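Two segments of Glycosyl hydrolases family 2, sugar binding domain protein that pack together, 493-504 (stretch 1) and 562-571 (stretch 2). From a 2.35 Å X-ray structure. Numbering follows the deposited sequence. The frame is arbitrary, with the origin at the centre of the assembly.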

# COMPACT_ATOMS: atom_id res chain seq x y z
N ASN A 493 -24.44 26.44 -28.88
CA ASN A 493 -24.84 25.46 -29.89
C ASN A 493 -25.72 24.35 -29.34
O ASN A 493 -25.98 23.38 -30.07
CB ASN A 493 -23.59 24.86 -30.54
CG ASN A 493 -22.75 25.91 -31.23
OD1 ASN A 493 -21.52 25.94 -31.09
ND2 ASN A 493 -23.41 26.79 -32.00
N TYR A 494 -26.20 24.47 -28.10
CA TYR A 494 -26.86 23.36 -27.42
C TYR A 494 -28.13 22.92 -28.15
O TYR A 494 -28.31 21.73 -28.45
CB TYR A 494 -27.18 23.74 -25.97
CG TYR A 494 -28.19 22.80 -25.31
CD1 TYR A 494 -28.01 21.42 -25.32
CD2 TYR A 494 -29.32 23.30 -24.67
CE1 TYR A 494 -28.93 20.57 -24.74
CE2 TYR A 494 -30.25 22.45 -24.08
CZ TYR A 494 -30.05 21.09 -24.12
OH TYR A 494 -30.97 20.24 -23.53
N ARG A 495 -29.05 23.85 -28.39
CA ARG A 495 -30.31 23.47 -29.01
C ARG A 495 -30.09 22.76 -30.34
O ARG A 495 -30.72 21.73 -30.61
CB ARG A 495 -31.21 24.70 -29.20
CG ARG A 495 -32.57 24.36 -29.81
CD ARG A 495 -33.24 25.59 -30.42
NE ARG A 495 -33.81 26.50 -29.43
CZ ARG A 495 -33.83 27.83 -29.58
NH1 ARG A 495 -33.30 28.38 -30.66
NH2 ARG A 495 -34.37 28.60 -28.63
N GLU A 496 -29.19 23.28 -31.17
CA GLU A 496 -28.93 22.66 -32.47
C GLU A 496 -28.47 21.21 -32.30
O GLU A 496 -29.05 20.29 -32.90
CB GLU A 496 -27.90 23.50 -33.24
CG GLU A 496 -27.46 22.91 -34.60
CD GLU A 496 -26.29 23.66 -35.26
OE1 GLU A 496 -26.08 24.86 -34.96
OE2 GLU A 496 -25.57 23.03 -36.08
N MET A 497 -27.47 20.97 -31.43
CA MET A 497 -26.99 19.62 -31.16
C MET A 497 -28.08 18.76 -30.52
O MET A 497 -28.19 17.56 -30.81
CB MET A 497 -25.76 19.66 -30.26
CG MET A 497 -24.64 20.50 -30.83
SD MET A 497 -23.48 21.10 -29.57
CE MET A 497 -22.41 19.67 -29.30
N GLU A 498 -28.90 19.35 -29.65
CA GLU A 498 -29.98 18.57 -29.05
C GLU A 498 -31.02 18.17 -30.09
O GLU A 498 -31.52 17.04 -30.08
CB GLU A 498 -30.65 19.36 -27.93
CG GLU A 498 -31.43 18.51 -26.94
CD GLU A 498 -30.52 17.88 -25.89
OE1 GLU A 498 -29.49 17.30 -26.28
OE2 GLU A 498 -30.81 17.99 -24.67
N THR A 499 -31.35 19.10 -31.00
CA THR A 499 -32.32 18.78 -32.05
C THR A 499 -31.78 17.70 -32.98
O THR A 499 -32.50 16.75 -33.32
CB THR A 499 -32.68 20.04 -32.83
OG1 THR A 499 -33.14 21.06 -31.94
CG2 THR A 499 -33.79 19.74 -33.80
N ALA A 500 -30.51 17.82 -33.37
CA ALA A 500 -29.88 16.76 -34.17
C ALA A 500 -29.99 15.41 -33.48
O ALA A 500 -30.29 14.39 -34.12
CB ALA A 500 -28.42 17.10 -34.44
N GLY A 501 -29.79 15.39 -32.16
CA GLY A 501 -29.83 14.13 -31.45
C GLY A 501 -31.24 13.57 -31.34
O GLY A 501 -31.44 12.36 -31.39
N ILE A 502 -32.23 14.45 -31.18
CA ILE A 502 -33.61 14.00 -31.11
C ILE A 502 -34.05 13.45 -32.47
O ILE A 502 -34.76 12.44 -32.54
CB ILE A 502 -34.55 15.13 -30.64
CG1 ILE A 502 -34.42 15.35 -29.14
CG2 ILE A 502 -36.02 14.82 -31.00
CD1 ILE A 502 -35.22 16.53 -28.62
N ASN A 503 -33.63 14.10 -33.56
CA ASN A 503 -34.00 13.62 -34.89
C ASN A 503 -33.35 12.28 -35.24
O ASN A 503 -33.87 11.58 -36.12
CB ASN A 503 -33.65 14.69 -35.94
CG ASN A 503 -34.57 15.91 -35.86
OD1 ASN A 503 -35.68 15.79 -35.37
ND2 ASN A 503 -34.10 17.08 -36.29
N ALA A 504 -32.27 11.89 -34.56
CA ALA A 504 -31.44 10.76 -34.98
C ALA A 504 -31.76 9.45 -34.29
O ALA A 504 -31.04 8.46 -34.49
CB ALA A 504 -29.95 11.09 -34.77
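Stretch 2 562-571: KEQETMPRLT

Stretch 2 runs along one side of the helix 494-503 in the same direction as that helix: Arg 495 CA lies 6.7 Å from Glu 563 CA, and Ile 502 CA lies 7.6 Å from Leu 570 CA, so the seven-residue advance on one chain is matched by seven on the other. It enters as the last part of a helix and continues through two type I turns, Gln 564 to Met 567 and Met 567 to Leu 570. Together the segments bury 600 Å², and the residues facing stretch 2, Tyr 494, Arg 495, Glu 498 and Ile 502, follow the helical repeat.

Arg 569 covers the most surface. Its CA-to-CB bond points toward the helix, and its guanidinium reaches the C-terminal part: Ile 502 CG2 sits over one face, 3.5 Å from Arg 569 NH2, while Asn 503 OD1 lies at the edge and accepts a hydrogen bond from Arg 569 NH2. The Arg 569 NH2 to Asn 503 OD1 bond is very short at 2.3 Å, with an N-H...acceptor angle of 123°, so its exact length deserves caution.

Arg 495, next in area, meets the start of stretch 2. Its NH2 donates to Thr 566 OG1 (3.2 Å, 148°), near the guanidinium plane. Glu 563 OE1 instead lies over a face, 3.7 Å from Arg 495 NH2, making a long salt bridge of charges alone. Water 1 links the same carboxylate to the backbone, accepting from Arg 495 N and donating to Glu 563 OE1, each at 2.9 Å.

Between these arginines the packing is mainly apolar. Met 567 CE approaches Tyr 494 CE2 to 3.5 Å, and Ile 502 CD1 lies 4.1 Å from Leu 570 CD1. Tyr 494 OH donates to Glu 498 OE2 within the helix (2.5 Å) and accepts a weak bond from Gln 564 NE2 (3.1 Å, 132°).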

# COMPACT_ATOMS: atom_id res chain seq x y z
N LYS A 562 -32.28 27.61 -19.84
CA LYS A 562 -33.26 28.47 -20.48
C LYS A 562 -33.63 27.93 -21.86
O LYS A 562 -34.76 28.14 -22.30
CB LYS A 562 -32.77 29.91 -20.54
CG LYS A 562 -31.62 30.20 -21.45
CD LYS A 562 -32.07 30.85 -22.75
CE LYS A 562 -30.85 31.37 -23.52
NZ LYS A 562 -31.22 31.95 -24.85
N GLU A 563 -32.73 27.19 -22.51
CA GLU A 563 -33.09 26.57 -23.78
C GLU A 563 -34.13 25.47 -23.57
O GLU A 563 -35.05 25.32 -24.39
CB GLU A 563 -31.86 26.03 -24.49
CG GLU A 563 -30.88 27.12 -24.90
CD GLU A 563 -31.46 28.11 -25.90
OE1 GLU A 563 -31.06 28.05 -27.08
OE2 GLU A 563 -32.30 28.94 -25.50
N GLN A 564 -34.02 24.72 -22.48
CA GLN A 564 -34.94 23.60 -22.29
C GLN A 564 -36.39 24.05 -22.18
O GLN A 564 -37.29 23.23 -22.41
CB GLN A 564 -34.53 22.78 -21.07
CG GLN A 564 -33.16 22.15 -21.31
CD GLN A 564 -32.76 21.10 -20.30
OE1 GLN A 564 -33.49 20.77 -19.37
NE2 GLN A 564 -31.57 20.55 -20.48
N GLU A 565 -36.65 25.32 -21.85
CA GLU A 565 -38.02 25.80 -21.76
C GLU A 565 -38.67 25.94 -23.13
O GLU A 565 -39.90 26.05 -23.20
CB GLU A 565 -38.05 27.14 -21.03
CG GLU A 565 -37.68 27.08 -19.56
CD GLU A 565 -37.75 28.45 -18.89
OE1 GLU A 565 -38.26 29.42 -19.51
OE2 GLU A 565 -37.28 28.54 -17.73
N THR A 566 -37.89 25.96 -24.20
CA THR A 566 -38.37 26.14 -25.56
C THR A 566 -38.22 24.88 -26.40
O THR A 566 -38.12 24.95 -27.62
CB THR A 566 -37.65 27.31 -26.23
OG1 THR A 566 -36.44 26.86 -26.86
CG2 THR A 566 -37.29 28.36 -25.21
N MET A 567 -38.21 23.70 -25.77
CA MET A 567 -38.03 22.43 -26.47
C MET A 567 -39.15 21.47 -26.09
O MET A 567 -38.99 20.63 -25.19
CB MET A 567 -36.68 21.79 -26.16
CG MET A 567 -35.49 22.64 -26.52
SD MET A 567 -33.99 21.69 -26.23
CE MET A 567 -32.76 22.97 -26.39
N PRO A 568 -40.29 21.56 -26.78
CA PRO A 568 -41.42 20.69 -26.44
C PRO A 568 -41.20 19.22 -26.76
O PRO A 568 -41.88 18.38 -26.16
CB PRO A 568 -42.57 21.27 -27.29
CG PRO A 568 -41.90 21.97 -28.42
CD PRO A 568 -40.61 22.51 -27.86
N ARG A 569 -40.32 18.86 -27.69
CA ARG A 569 -40.11 17.43 -27.93
C ARG A 569 -39.19 16.75 -26.92
O ARG A 569 -39.15 15.51 -26.91
CB ARG A 569 -39.51 17.17 -29.31
CG ARG A 569 -40.37 17.57 -30.47
CD ARG A 569 -39.46 18.23 -31.46
NE ARG A 569 -38.85 17.29 -32.40
CZ ARG A 569 -37.63 17.44 -32.90
NH1 ARG A 569 -36.87 18.46 -32.52
NH2 ARG A 569 -37.16 16.55 -33.76
N LEU A 570 -38.46 17.51 -26.10
CA LEU A 570 -37.39 16.95 -25.27
C LEU A 570 -37.98 16.16 -24.11
O LEU A 570 -38.68 16.72 -23.26
CB LEU A 570 -36.48 18.07 -24.74
CG LEU A 570 -35.26 17.71 -23.87
CD1 LEU A 570 -34.31 16.79 -24.62
CD2 LEU A 570 -34.53 18.97 -23.42
N THR A 571 -37.71 14.86 -24.05
CA THR A 571 -38.04 14.13 -22.84
C THR A 571 -37.39 14.78 -21.62
O THR A 571 -38.05 15.03 -20.61
CB THR A 571 -37.61 12.66 -22.98
OG1 THR A 571 -36.21 12.59 -23.26
CG2 THR A 571 -38.38 12.00 -24.10
O HOH W 1 -28.58 26.66 -27.80